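Local coordinates for protein TetR-like transcriptional regulator (Rhodococcus, PDB 3F1B) that probably binds a cis-regulatory DNA region and acts as a DNA-binding transcription factor of the TetR family, at residues A[87-91]-A[140-144]. Numbering follows the deposited sequence.
Sequences PREQL and LLESS
Pro-87 and Leu-140 bring the start of helix 87-104 against the end of helix 126-143, their CA atoms 5.4 Å apart, the closest CA pair of the two segments. The apolar contact is that of Leu-91 with Leu-140. The isobutyl group of Leu-140 reaches over the opening turn of the other helix: with CG set between its own backbone N and carbonyl carbon (chi1 83°), CD1 lies 3.7 Å from CB of Leu-91, and CD2 lies 4.1 Å from the backbone N of Leu-91. The two leucine side chains meet roughly at a right angle, so methyl CD1 presses on the base of Leu-91.

Two further van der Waals contacts involve polar groups. The amide end of Gln-90 passes more loosely, NE2 standing 4.3 Å from CB of Leu-140. The puckered pyrrolidine ring of Pro-87 leans on backbone carbonyls in the last turn of helix 126-143, CB 3.7 Å from the carbonyl O of Leu-140 and CG beside the carbonyl of Ser-143 and the CA of Ser-144.

Hydrogen bonding is limited to one weak bond. The chain of Arg-88 leaves its helix away from the partner, then bends at chi2 and chi3, which returns the guanidinium to Ser-144. NH2 of Arg-88 donates a weak hydrogen bond to OG of Ser-144, 2.6 Å away, at a strongly bent N-H...O angle of 122°; OG sits at the edge of the guanidinium, near its plane.

Arg-88 also makes a cation-pi contact with Trp-191 of helix 179-196, which Ser-144 and Leu-91 touch too. Leu-91 further reaches Leu-161 of helix 153-173. The contact thus lies at the surface of the all-helical TetR C-terminal domain, joining the start of helix 87-104 to the end of helix 126-143, beside helices 153-173 and 179-196, both of which Leu-91 touches.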
loop_
_atom_site.group_PDB
_atom_site.type_symbol
_atom_site.label_atom_id
_atom_site.label_comp_id
_atom_site.label_asym_id
_atom_site.label_seq_id
_atom_site.Cartn_x
_atom_site.Cartn_y
_atom_site.Cartn_z
ATOM N N PRO A 87 15.126 21.334 -8.920
ATOM C CA PRO A 87 14.491 20.012 -8.831
ATOM C C PRO A 87 14.909 19.311 -7.545
ATOM O O PRO A 87 14.048 18.862 -6.771
ATOM C CB PRO A 87 15.073 19.266 -10.037
ATOM C CG PRO A 87 15.649 20.384 -10.965
ATOM C CD PRO A 87 15.356 21.708 -10.328
ATOM N N ARG A 88 16.222 19.279 -7.293
ATOM C CA ARG A 88 16.791 18.590 -6.142
ATOM C C ARG A 88 16.168 19.083 -4.822
ATOM O O ARG A 88 15.900 18.290 -3.897
ATOM C CB ARG A 88 18.263 18.903 -6.102
ATOM C CG ARG A 88 19.132 17.740 -6.116
ATOM C CD ARG A 88 20.311 18.054 -7.079
ATOM N NE ARG A 88 19.985 17.808 -8.500
ATOM C CZ ARG A 88 19.300 18.637 -9.305
ATOM N NH1 ARG A 88 18.832 19.806 -8.867
ATOM N NH2 ARG A 88 19.081 18.296 -10.573
ATOM N N GLU A 89 15.960 20.401 -4.730
ATOM C CA GLU A 89 15.555 21.014 -3.484
ATOM C C GLU A 89 14.048 20.849 -3.324
ATOM O O GLU A 89 13.548 20.732 -2.206
ATOM C CB GLU A 89 15.984 22.470 -3.439
ATOM C CG GLU A 89 15.541 23.201 -2.194
ATOM C CD GLU A 89 16.122 22.633 -0.908
ATOM O OE1 GLU A 89 15.516 22.907 0.155
ATOM O OE2 GLU A 89 17.171 21.939 -0.935
ATOM N N GLN A 90 13.339 20.791 -4.444
ATOM C CA GLN A 90 11.910 20.473 -4.397
ATOM C C GLN A 90 11.662 19.074 -3.879
ATOM O O GLN A 90 10.899 18.890 -2.943
ATOM C CB GLN A 90 11.304 20.619 -5.754
ATOM C CG GLN A 90 11.292 22.028 -6.212
ATOM C CD GLN A 90 10.661 22.161 -7.566
ATOM O OE1 GLN A 90 9.896 23.109 -7.821
ATOM N NE2 GLN A 90 10.968 21.214 -8.459
ATOM N N LEU A 91 12.364 18.112 -4.461
ATOM C CA LEU A 91 12.387 16.710 -3.999
ATOM C C LEU A 91 12.804 16.583 -2.531
ATOM O O LEU A 91 12.065 16.023 -1.713
ATOM C CB LEU A 91 13.324 15.874 -4.887
ATOM C CG LEU A 91 13.122 14.343 -4.999
ATOM C CD1 LEU A 91 14.359 13.520 -4.577
ATOM C CD2 LEU A 91 11.893 13.831 -4.313
ATOM N N LEU A 140 9.677 16.188 -11.888
ATOM C CA LEU A 140 10.858 16.798 -11.290
ATOM C C LEU A 140 12.121 15.969 -11.505
ATOM O O LEU A 140 13.218 16.530 -11.647
ATOM C CB LEU A 140 10.643 17.200 -9.850
ATOM C CG LEU A 140 10.794 16.176 -8.763
ATOM C CD1 LEU A 140 12.310 15.887 -8.490
ATOM C CD2 LEU A 140 10.103 16.782 -7.558
ATOM N N LEU A 141 11.975 14.649 -11.557
ATOM C CA LEU A 141 13.107 13.804 -11.906
ATOM C C LEU A 141 13.530 14.165 -13.335
ATOM O O LEU A 141 14.707 14.221 -13.623
ATOM C CB LEU A 141 12.808 12.296 -11.743
ATOM C CG LEU A 141 12.657 11.787 -10.313
ATOM C CD1 LEU A 141 12.291 10.331 -10.332
ATOM C CD2 LEU A 141 13.898 12.014 -9.429
ATOM N N GLU A 142 12.572 14.448 -14.214
ATOM C CA GLU A 142 12.914 14.900 -15.565
ATOM C C GLU A 142 13.542 16.299 -15.540
ATOM O O GLU A 142 14.633 16.515 -16.087
ATOM C CB GLU A 142 11.703 14.864 -16.486
ATOM C CG GLU A 142 12.087 14.845 -17.972
ATOM C CD GLU A 142 11.239 13.872 -18.806
ATOM O OE1 GLU A 142 10.205 13.368 -18.289
ATOM O OE2 GLU A 142 11.615 13.609 -19.979
ATOM N N SER A 143 12.844 17.222 -14.875
ATOM C CA SER A 143 13.330 18.564 -14.525
ATOM C C SER A 143 14.750 18.564 -13.944
ATOM O O SER A 143 15.418 19.593 -13.922
ATOM C CB SER A 143 12.354 19.225 -13.540
ATOM O OG SER A 143 12.363 20.644 -13.626
ATOM N N SER A 144 15.226 17.421 -13.468
ATOM C CA SER A 144 16.622 17.346 -13.118
ATOM C C SER A 144 17.461 17.134 -14.378
ATOM O O SER A 144 17.497 18.017 -15.226
ATOM C CB SER A 144 16.884 16.274 -12.091
ATOM O OG SER A 144 18.282 16.168 -11.900
#